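Side-chain contacts in conserved hypothetical protein (Agrobacterium tumefaciens, PDB 2FEX), which is of unknown function but belongs to the DJ-1/PfpI family, many members of which carry a reactive cysteine at a nucleophile elbow: residues V116-T119 with S125-A128; A98-A103 with V159-E164; D65-P70 with K88-R93; D94-G99 with L166-L171. All coordinates share one frame; numbering follows the deposited sequence. Where two conformers were deposited one is given.

Interaction 1. Residues V116-T119 with S125-A128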
loop_
_atom_site.group_PDB
_atom_site.type_symbol
_atom_site.label_atom_id
_atom_site.label_comp_id
_atom_site.label_asym_id
_atom_site.label_seq_id
_atom_site.Cartn_x
_atom_site.Cartn_y
_atom_site.Cartn_z
ATOM N N VAL A 116 11.191 26.027 0.061
ATOM C CA VAL A 116 11.949 24.783 -0.054
ATOM C C VAL A 116 11.716 24.139 -1.395
ATOM O O VAL A 116 10.631 24.281 -1.983
ATOM C CB VAL A 116 11.589 23.760 1.056
ATOM C CG1 VAL A 116 12.039 24.332 2.429
ATOM C CG2 VAL A 116 10.081 23.426 1.041
ATOM N N ALA A 117 12.712 23.381 -1.843
ATOM C CA ALA A 117 12.564 22.579 -3.056
ATOM C C ALA A 117 11.498 21.512 -2.761
ATOM O O ALA A 117 11.423 20.992 -1.632
ATOM C CB ALA A 117 13.898 21.938 -3.454
ATOM N N HIS A 118 10.666 21.216 -3.764
ATOM C CA HIS A 118 9.543 20.262 -3.557
ATOM C C HIS A 118 9.024 19.795 -4.917
ATOM O O HIS A 118 9.449 20.291 -5.960
ATOM C CB HIS A 118 8.406 20.954 -2.814
ATOM C CG HIS A 118 7.868 22.158 -3.549
ATOM N ND1 HIS A 118 8.362 23.438 -3.370
ATOM C CD2 HIS A 118 6.923 22.246 -4.513
ATOM C CE1 HIS A 118 7.762 24.263 -4.219
ATOM N NE2 HIS A 118 6.891 23.561 -4.936
ATOM N N THR A 119 8.117 18.816 -4.886
ATOM C CA THR A 119 7.444 18.391 -6.087
ATOM C C THR A 119 5.989 18.050 -5.682
ATOM O O THR A 119 5.511 18.463 -4.597
ATOM C CB THR A 119 8.170 17.211 -6.774
ATOM O OG1 THR A 119 7.629 16.969 -8.094
ATOM C CG2 THR A 119 8.117 15.924 -5.889
ATOM N N SER A 125 -1.408 21.481 -9.819
ATOM C CA SER A 125 -2.027 20.963 -8.586
ATOM C C SER A 125 -1.684 21.839 -7.384
ATOM O O SER A 125 -2.569 22.159 -6.578
ATOM C CB SER A 125 -1.649 19.500 -8.333
ATOM O OG SER A 125 -2.049 18.687 -9.421
ATOM N N HIS A 126 -0.416 22.264 -7.282
ATOM C CA HIS A 126 -0.035 23.154 -6.179
ATOM C C HIS A 126 -0.651 24.548 -6.341
ATOM O O HIS A 126 -1.103 25.172 -5.385
ATOM C CB HIS A 126 1.503 23.250 -6.086
ATOM C CG HIS A 126 2.146 22.007 -5.491
ATOM N ND1 HIS A 126 1.463 20.824 -5.287
ATOM C CD2 HIS A 126 3.430 21.774 -5.106
ATOM C CE1 HIS A 126 2.285 19.922 -4.754
ATOM N NE2 HIS A 126 3.499 20.464 -4.667
ATOM N N LYS A 127 -0.665 25.017 -7.580
ATOM C CA LYS A 127 -1.139 26.377 -7.898
ATOM C C LYS A 127 -2.632 26.528 -7.659
ATOM O O LYS A 127 -3.129 27.676 -7.590
ATOM C CB LYS A 127 -0.731 26.786 -9.351
ATOM C CG LYS A 127 0.804 27.038 -9.435
ATOM C CD LYS A 127 1.297 27.476 -10.834
ATOM C CE LYS A 127 0.656 28.762 -11.306
ATOM N NZ LYS A 127 1.188 29.961 -10.627
ATOM N N ALA A 128 -3.347 25.408 -7.547
ATOM C CA ALA A 128 -4.821 25.454 -7.226
ATOM C C ALA A 128 -5.036 26.065 -5.833
ATOM O O ALA A 128 -6.138 26.549 -5.539
ATOM C CB ALA A 128 -5.418 24.114 -7.294
#

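Interaction 2. Residues A98-A103 with V159-E164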
loop_
_atom_site.group_PDB
_atom_site.type_symbol
_atom_site.label_atom_id
_atom_site.label_comp_id
_atom_site.label_asym_id
_atom_site.label_seq_id
_atom_site.Cartn_x
_atom_site.Cartn_y
_atom_site.Cartn_z
ATOM N N ALA A 98 5.889 15.470 5.745
ATOM C CA ALA A 98 6.026 14.801 4.419
ATOM C C ALA A 98 4.600 14.702 3.887
ATOM O O ALA A 98 3.661 14.300 4.642
ATOM C CB ALA A 98 6.587 13.403 4.562
ATOM N N GLY A 99 4.430 15.014 2.606
ATOM C CA GLY A 99 3.109 14.901 1.981
ATOM C C GLY A 99 3.265 14.367 0.579
ATOM O O GLY A 99 4.175 14.773 -0.144
ATOM N N ILE A 100 2.356 13.450 0.225
ATOM C CA ILE A 100 2.387 12.816 -1.106
ATOM C C ILE A 100 1.053 13.050 -1.834
ATOM O O ILE A 100 -0.080 13.127 -1.203
ATOM C CB ILE A 100 2.769 11.324 -0.947
ATOM C CG1 ILE A 100 2.720 10.608 -2.314
ATOM C CG2 ILE A 100 1.781 10.628 0.065
ATOM C CD1 ILE A 100 3.498 9.228 -2.267
ATOM N N CYS A 101 1.161 13.186 -3.145
ATOM C CA CYS A 101 -0.016 13.226 -4.024
ATOM C C CYS A 101 -0.891 14.471 -3.658
ATOM O O CYS A 101 -0.353 15.605 -3.508
ATOM C CB CYS A 101 -0.781 11.869 -3.883
ATOM S SG CYS A 101 -2.086 11.497 -5.091
ATOM N N ALA A 102 -2.212 14.281 -3.483
ATOM C CA ALA A 102 -3.061 15.463 -3.152
ATOM C C ALA A 102 -2.612 16.128 -1.862
ATOM O O ALA A 102 -2.794 17.368 -1.669
ATOM C CB ALA A 102 -4.567 15.080 -3.085
ATOM N N ALA A 103 -2.018 15.325 -0.961
ATOM C CA ALA A 103 -1.529 15.919 0.305
ATOM C C ALA A 103 -0.326 16.840 0.096
ATOM O O ALA A 103 -0.090 17.733 0.914
ATOM C CB ALA A 103 -1.227 14.803 1.360
ATOM N N VAL A 159 7.673 4.769 -3.439
ATOM C CA VAL A 159 8.942 4.194 -2.963
ATOM C C VAL A 159 9.913 5.301 -2.563
ATOM O O VAL A 159 10.462 5.271 -1.475
ATOM C CB VAL A 159 9.553 3.240 -3.991
ATOM C CG1 VAL A 159 10.844 2.639 -3.370
ATOM C CG2 VAL A 159 8.490 2.159 -4.339
ATOM N N SER A 160 10.154 6.275 -3.450
ATOM C CA SER A 160 11.103 7.325 -3.124
ATOM C C SER A 160 10.560 8.229 -1.986
ATOM O O SER A 160 11.347 8.779 -1.229
ATOM C CB SER A 160 11.505 8.144 -4.343
ATOM O OG SER A 160 10.363 8.697 -4.989
ATOM N N PHE A 161 9.238 8.305 -1.884
ATOM C CA PHE A 161 8.627 9.029 -0.736
ATOM C C PHE A 161 9.106 8.345 0.566
ATOM O O PHE A 161 9.627 9.020 1.496
ATOM C CB PHE A 161 7.110 8.957 -0.848
ATOM C CG PHE A 161 6.368 9.807 0.181
ATOM C CD1 PHE A 161 6.587 11.176 0.278
ATOM C CD2 PHE A 161 5.415 9.189 1.012
ATOM C CE1 PHE A 161 5.799 11.969 1.186
ATOM C CE2 PHE A 161 4.620 9.975 1.932
ATOM C CZ PHE A 161 4.869 11.353 2.038
ATOM N N ALA A 162 8.984 7.008 0.610
ATOM C CA ALA A 162 9.411 6.290 1.803
ATOM C C ALA A 162 10.911 6.451 2.076
ATOM O O ALA A 162 11.327 6.684 3.227
ATOM C CB ALA A 162 9.034 4.813 1.714
ATOM N N VAL A 163 11.709 6.343 1.022
ATOM C CA VAL A 163 13.184 6.386 1.178
ATOM C C VAL A 163 13.549 7.793 1.715
ATOM O O VAL A 163 14.372 7.901 2.626
ATOM C CB VAL A 163 13.865 6.144 -0.168
ATOM C CG1 VAL A 163 15.340 6.573 -0.107
ATOM C CG2 VAL A 163 13.644 4.673 -0.615
ATOM N N GLU A 164 12.930 8.857 1.171
ATOM C CA GLU A 164 13.342 10.219 1.596
ATOM C C GLU A 164 12.927 10.497 3.057
ATOM O O GLU A 164 13.640 11.201 3.780
ATOM C CB GLU A 164 12.783 11.302 0.672
ATOM C CG GLU A 164 13.378 11.271 -0.739
ATOM C CD GLU A 164 14.894 11.608 -0.775
ATOM O OE1 GLU A 164 15.502 12.096 0.238
ATOM O OE2 GLU A 164 15.500 11.357 -1.844
#

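Interaction 3. Residues D65-P70 with K88-R93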
loop_
_atom_site.group_PDB
_atom_site.type_symbol
_atom_site.label_atom_id
_atom_site.label_comp_id
_atom_site.label_asym_id
_atom_site.label_seq_id
_atom_site.Cartn_x
_atom_site.Cartn_y
_atom_site.Cartn_z
ATOM N N ASP A 65 8.540 12.366 15.886
ATOM C CA ASP A 65 9.646 12.817 15.051
ATOM C C ASP A 65 9.256 13.317 13.633
ATOM O O ASP A 65 9.997 14.078 13.011
ATOM C CB ASP A 65 10.660 11.682 14.938
ATOM C CG ASP A 65 11.202 11.293 16.292
ATOM O OD1 ASP A 65 12.055 12.057 16.803
ATOM O OD2 ASP A 65 10.712 10.313 16.895
ATOM N N ALA A 66 8.120 12.842 13.118
ATOM C CA ALA A 66 7.745 13.145 11.724
ATOM C C ALA A 66 6.248 13.049 11.575
ATOM O O ALA A 66 5.604 12.230 12.245
ATOM C CB ALA A 66 8.459 12.168 10.769
ATOM N N LEU A 67 5.710 13.901 10.715
ATOM C CA LEU A 67 4.284 13.892 10.354
ATOM C C LEU A 67 4.201 13.571 8.870
ATOM O O LEU A 67 4.746 14.285 8.008
ATOM C CB LEU A 67 3.705 15.275 10.594
ATOM C CG LEU A 67 2.300 15.502 10.070
ATOM C CD1 LEU A 67 1.334 14.589 10.902
ATOM C CD2 LEU A 67 1.906 16.996 10.207
ATOM N N VAL A 68 3.526 12.473 8.554
ATOM C CA VAL A 68 3.469 11.967 7.159
ATOM C C VAL A 68 2.018 11.965 6.745
ATOM O O VAL A 68 1.175 11.389 7.448
ATOM C CB VAL A 68 4.035 10.535 7.063
ATOM C CG1 VAL A 68 3.825 9.962 5.657
ATOM C CG2 VAL A 68 5.533 10.554 7.430
ATOM N N ILE A 69 1.730 12.659 5.645
ATOM C CA ILE A 69 0.334 12.858 5.208
ATOM C C ILE A 69 0.116 12.186 3.836
ATOM O O ILE A 69 0.585 12.700 2.814
ATOM C CB ILE A 69 -0.043 14.359 5.188
ATOM C CG1 ILE A 69 0.397 15.054 6.473
ATOM C CG2 ILE A 69 -1.538 14.491 4.917
ATOM C CD1 ILE A 69 0.160 16.576 6.388
ATOM N N PRO A 70 -0.576 11.017 3.795
ATOM C CA PRO A 70 -0.874 10.415 2.485
ATOM C C PRO A 70 -1.964 11.221 1.743
ATOM O O PRO A 70 -2.804 11.941 2.374
ATOM C CB PRO A 70 -1.475 9.014 2.809
ATOM C CG PRO A 70 -2.058 9.230 4.268
ATOM C CD PRO A 70 -1.056 10.218 4.941
ATOM N N LYS A 88 1.879 23.536 11.192
ATOM C CA LYS A 88 2.635 24.595 11.926
ATOM C C LYS A 88 3.196 24.064 13.259
ATOM O O LYS A 88 4.342 24.335 13.590
ATOM C CB LYS A 88 1.805 25.859 12.095
ATOM C CG LYS A 88 2.572 27.010 12.808
ATOM C CD LYS A 88 1.797 28.297 12.752
ATOM C CE LYS A 88 2.473 29.434 13.543
ATOM N NZ LYS A 88 3.977 29.469 13.472
ATOM N N ARG A 89 2.378 23.328 14.008
ATOM C CA ARG A 89 2.798 22.709 15.269
ATOM C C ARG A 89 4.087 21.901 15.069
ATOM O O ARG A 89 5.029 22.030 15.824
ATOM C CB ARG A 89 1.656 21.828 15.849
ATOM C CG ARG A 89 1.874 21.182 17.227
ATOM C CD ARG A 89 0.629 20.349 17.751
ATOM N NE ARG A 89 -0.648 20.830 17.221
ATOM C CZ ARG A 89 -1.649 20.045 16.846
ATOM N NH1 ARG A 89 -1.558 18.751 16.954
ATOM N NH2 ARG A 89 -2.759 20.566 16.364
ATOM N N PHE A 90 4.089 21.063 14.042
ATOM C CA PHE A 90 5.249 20.217 13.720
ATOM C C PHE A 90 6.451 21.000 13.189
ATOM O O PHE A 90 7.601 20.786 13.626
ATOM C CB PHE A 90 4.804 19.064 12.798
ATOM C CG PHE A 90 4.246 17.921 13.562
ATOM C CD1 PHE A 90 2.975 18.012 14.146
ATOM C CD2 PHE A 90 5.066 16.792 13.847
ATOM C CE1 PHE A 90 2.472 16.926 14.932
ATOM C CE2 PHE A 90 4.615 15.728 14.612
ATOM C CZ PHE A 90 3.307 15.783 15.182
ATOM N N ARG A 91 6.183 21.909 12.244
ATOM C CA ARG A 91 7.275 22.714 11.644
ATOM C C ARG A 91 7.954 23.576 12.691
ATOM O O ARG A 91 9.202 23.776 12.657
ATOM C CB ARG A 91 6.753 23.596 10.504
ATOM C CG ARG A 91 6.422 22.772 9.302
ATOM C CD ARG A 91 7.717 22.409 8.593
ATOM N NE ARG A 91 8.266 23.621 7.985
ATOM C CZ ARG A 91 9.483 23.740 7.470
ATOM N NH1 ARG A 91 10.360 22.733 7.534
ATOM N NH2 ARG A 91 9.819 24.894 6.900
ATOM N N ASP A 92 7.165 24.112 13.622
ATOM C CA ASP A 92 7.741 25.004 14.650
ATOM C C ASP A 92 8.696 24.234 15.576
ATOM O O ASP A 92 9.542 24.842 16.189
ATOM C CB ASP A 92 6.656 25.720 15.465
ATOM C CG ASP A 92 6.007 26.863 14.714
ATOM O OD1 ASP A 92 6.460 27.222 13.595
ATOM O OD2 ASP A 92 4.999 27.397 15.239
ATOM N N ARG A 93 8.548 22.913 15.660
ATOM C CA ARG A 93 9.376 22.024 16.473
ATOM C C ARG A 93 10.491 21.418 15.608
ATOM O O ARG A 93 11.177 20.487 16.051
ATOM C CB ARG A 93 8.473 20.933 17.109
ATOM C CG ARG A 93 9.144 19.851 17.959
ATOM C CD ARG A 93 9.806 20.356 19.263
ATOM N NE ARG A 93 10.725 19.354 19.827
ATOM C CZ ARG A 93 11.852 18.950 19.235
ATOM N NH1 ARG A 93 12.211 19.438 18.063
ATOM N NH2 ARG A 93 12.630 18.039 19.800
#

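Interaction 4. Residues D94-G99 with L166-L171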
loop_
_atom_site.group_PDB
_atom_site.type_symbol
_atom_site.label_atom_id
_atom_site.label_comp_id
_atom_site.label_asym_id
_atom_site.label_seq_id
_atom_site.Cartn_x
_atom_site.Cartn_y
_atom_site.Cartn_z
ATOM N N ASP A 94 10.628 21.919 14.387
ATOM C CA ASP A 94 11.622 21.418 13.434
ATOM C C ASP A 94 11.468 19.917 13.190
ATOM O O ASP A 94 12.473 19.188 13.012
ATOM C CB ASP A 94 13.060 21.749 13.927
ATOM C CG ASP A 94 13.376 23.265 13.844
ATOM O OD1 ASP A 94 12.953 23.920 12.842
ATOM O OD2 ASP A 94 14.075 23.795 14.749
ATOM N N ARG A 95 10.210 19.436 13.176
ATOM C CA ARG A 95 9.978 18.058 12.794
ATOM C C ARG A 95 9.734 17.948 11.292
ATOM O O ARG A 95 9.058 18.798 10.687
ATOM C CB ARG A 95 8.736 17.462 13.497
ATOM C CG ARG A 95 8.761 17.511 14.999
ATOM C CD ARG A 95 10.018 16.827 15.531
ATOM N NE ARG A 95 9.843 16.569 16.940
ATOM C CZ ARG A 95 10.795 16.049 17.699
ATOM N NH1 ARG A 95 12.007 15.774 17.173
ATOM N NH2 ARG A 95 10.560 15.843 18.986
ATOM N N LEU A 96 10.214 16.836 10.733
ATOM C CA LEU A 96 9.929 16.483 9.336
ATOM C C LEU A 96 8.427 16.519 9.056
ATOM O O LEU A 96 7.659 15.958 9.845
ATOM C CB LEU A 96 10.401 15.029 9.098
ATOM C CG LEU A 96 10.049 14.385 7.761
ATOM C CD1 LEU A 96 10.700 15.244 6.639
ATOM C CD2 LEU A 96 10.625 12.949 7.733
ATOM N N VAL A 97 8.028 17.157 7.958
ATOM C CA VAL A 97 6.617 17.077 7.495
ATOM C C VAL A 97 6.667 16.509 6.062
ATOM O O VAL A 97 7.466 17.012 5.278
ATOM C CB VAL A 97 5.909 18.438 7.532
ATOM C CG1 VAL A 97 4.538 18.336 6.871
ATOM C CG2 VAL A 97 5.741 18.843 8.995
ATOM N N ALA A 98 5.889 15.470 5.745
ATOM C CA ALA A 98 6.026 14.801 4.419
ATOM C C ALA A 98 4.600 14.702 3.887
ATOM O O ALA A 98 3.661 14.300 4.642
ATOM C CB ALA A 98 6.587 13.403 4.562
ATOM N N GLY A 99 4.430 15.014 2.606
ATOM C CA GLY A 99 3.109 14.901 1.981
ATOM C C GLY A 99 3.265 14.367 0.579
ATOM O O GLY A 99 4.175 14.773 -0.144
ATOM N N LEU A 166 12.722 8.140 5.403
ATOM C CA LEU A 166 13.719 7.408 6.179
ATOM C C LEU A 166 15.090 8.093 6.209
ATOM O O LEU A 166 15.692 8.167 7.268
ATOM C CB LEU A 166 13.861 5.988 5.664
ATOM C CG LEU A 166 12.601 5.140 5.903
ATOM C CD1 LEU A 166 12.839 3.805 5.265
ATOM C CD2 LEU A 166 12.244 5.050 7.427
ATOM N N LYS A 167 15.536 8.609 5.073
ATOM C CA LYS A 167 16.806 9.354 5.055
ATOM C C LYS A 167 16.756 10.571 5.973
ATOM O O LYS A 167 17.713 10.810 6.732
ATOM C CB LYS A 167 17.170 9.806 3.642
ATOM C CG LYS A 167 17.576 8.617 2.728
ATOM C CD LYS A 167 17.965 9.184 1.363
ATOM C CE LYS A 167 18.693 8.115 0.548
ATOM N NZ LYS A 167 19.169 8.617 -0.789
ATOM N N SER A 168 15.664 11.347 5.897
ATOM C CA SER A 168 15.496 12.542 6.761
ATOM C C SER A 168 15.650 12.195 8.246
ATOM O O SER A 168 16.236 12.973 9.046
ATOM C CB SER A 168 14.145 13.222 6.542
ATOM O OG SER A 168 13.972 14.319 7.444
ATOM N N LEU A 169 15.139 11.023 8.620
ATOM C CA LEU A 169 15.174 10.551 9.998
ATOM C C LEU A 169 16.472 9.821 10.400
ATOM O O LEU A 169 16.588 9.355 11.556
ATOM C CB LEU A 169 13.929 9.679 10.277
ATOM C CG LEU A 169 12.585 10.426 10.198
ATOM C CD1 LEU A 169 11.411 9.440 10.237
ATOM C CD2 LEU A 169 12.471 11.404 11.386
ATOM N N GLY A 170 17.438 9.775 9.488
ATOM C CA GLY A 170 18.718 9.049 9.731
ATOM C C GLY A 170 18.497 7.541 9.880
ATOM O O GLY A 170 19.307 6.839 10.523
ATOM N N LEU A 171 17.453 7.009 9.248
ATOM C CA LEU A 171 17.090 5.603 9.363
ATOM C C LEU A 171 17.328 4.791 8.094
ATOM O O LEU A 171 16.917 3.627 8.039
ATOM C CB LEU A 171 15.617 5.417 9.742
ATOM C CG LEU A 171 15.287 6.049 11.078
ATOM C CD1 LEU A 171 13.766 5.923 11.212
ATOM C CD2 LEU A 171 16.084 5.435 12.255
#

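Interaction 1. Residues V116-T119 with S125-A128
The H126 ring reaches from helix 123-127 into the loop that holds H118 and T119, where its NE2 gives T119 O a hydrogen bond that is short (2.8 Å) but bent, with 145° at the hydrogen. The donor stands well above the carbonyl plane of T119, while the oxygen lies somewhat out of the plane of the ring. Beside this bond the two imidazoles meet rim to rim: H118 CD2 is 3.6 Å from H126 CD2, the planes are inclined at 32°, and neither ring covers the other. H118 has CG between its backbone N and carbonyl carbon (chi1 59°), which places the ring so that ND1 can reach back to V116 O. That bond, 2.8 Å from H118 ND1 to V116 O, is nearly straight and close to the ring plane. T119 contributes its carbonyl to H126; its CB bond leads away, and OG1 bonds R139 O. Farther out, H118 NE2 pairs with Y132 OH and H126 ND1 with S105 OG on helix 102-109. Both nitrogens of each buried ring therefore have a partner, holding it against rotation, and the proton on H126 NE2 would leave ND1 as acceptor if the ring is neutral.

Interaction 2. Residues A98-A103 with V159-E164
I100 sits on the F161 ring, its CB almost exactly over the centre of one face. This CH-pi contact spans 3.6 Å from I100 CB to the ring centroid, 10° off the ring normal. The branches of the isoleucine spread from that point: CG2 goes to the outer part of the ring, 3.5 Å from F161 CE2, and CD1 reaches back toward the root, 3.8 Å from F161 CG. CG1 trans to the backbone N (chi1 176°) carries CD1 to that inner end. The far end of the ring is met by the strand itself, with A98 CB 3.7 Å from F161 CZ and G99 O 3.5 Å from F161 CE1. The ring's edge comes up to the backbone where A98 joins G99. Strand residues 98-100 and helix residues 159-164 run antiparallel, the axes of these short segments 9.9 Å apart at closest, as a helix laid on the central sheet of a flavodoxin-like alpha/beta sandwich. Directly after I100 the chain turns sharply and C101, with positive phi, takes the N-cap position of helix 102-109; G99, C101 and A103 fit the nucleophile elbow of the DJ-1/PfpI family, so C101 is probably the reactive cysteine. V68, V151 and A153 on the neighbouring strands also touch the phenyl ring. V159 N and S160 N bond the carboxylate of E186 of the second subunit.

Interaction 3. Residues D65-P70 with K88-R93
L67 of strand 66-69 packs against F90 of helix 84-92, a strand-to-helix contact within a beta-alpha-beta unit: the chain leaves strand 66-69, passes through this helix and returns as the adjacent parallel strand 96-100. From the strand, L67 CB lies over one face of the F90 ring, displaced toward its rim. It is 3.8 Å from F90 CD2, and the CH-pi line to the ring centroid measures 4.1 Å, 22° off the normal. Beyond CB the leucine runs with CG trans to the backbone N (chi1 171°), which leads it back over the root of the ring, where L67 CD2 comes within 4.2 Å of F90 CG. The two side chains cross at roughly a right angle, and their contact is apolar. I64 and R95 from the flanking loops and V97 of strand 96-100 also touch the ring. On the solvent side of the same helix turn K88 and D92 form a salt bridge one turn apart. The ammonium group approaches on the syn lone pair of OD2, K88 NZ lying 2.9 Å from D92 OD2, with a weaker bond of 3.4 Å from K88 NZ to D92 OD1.

Interaction 4. Residues D94-G99 with L166-L171
The C-terminal end of helix 158-168 packs on the start of strand 96-100, where L96 meets S168 and L169 at the border of the hydrophobic layer between helix and sheet. The firmer contact is that of L169, which starts off at a slant to the strand and bends in, so that its CG comes to 4.0 Å from L96 CD2. S168 was modelled in two conformers, and its contacts, of van der Waals type, are tentative: in one of them S168 OG, trans to the backbone N (chi1 176°), lies 3.5 Å from L96 CD1 and 3.6 Å from L96 CD2. The helix stops here in a Schellman motif, with G170 in a positive-phi conformation as the first residue outside helical geometry; the backbone bonds from G170 N to K167 O (3.0 Å) and from L171 N to L166 O (2.9 Å) close the turn. A second Schellman motif, with D94 as its C' residue, ends helix 84-92, so in this alpha/beta sandwich the strand begins directly after one helix end and packs against another. I165 of helix 158-168 and V151 of strand 150-153 also touch L96. R95 gives its NE to the carbonyl of P61.

From the N terminus, interaction 3 closes first, joining strand 66-69 to helix 84-92 across a connection of 17 residues. The chain then enters strand 96-100, from which interactions 4 and 2 both open; they share A98 and G99 and close over long loops on helix 158-168, interaction 2 on an earlier part of it and interaction 4 at its end. Because interaction 4 opens first and closes last, the two do not cross. Interaction 1, a local loop-to-helix closure, falls within both long loops, its centre about 13 Å from that of interaction 2. Strands 66-69 and 96-100 are sheet neighbours, bonded through A98 N to L67 O and I69 N to A98 O, which couples interaction 3 to interactions 2 and 4.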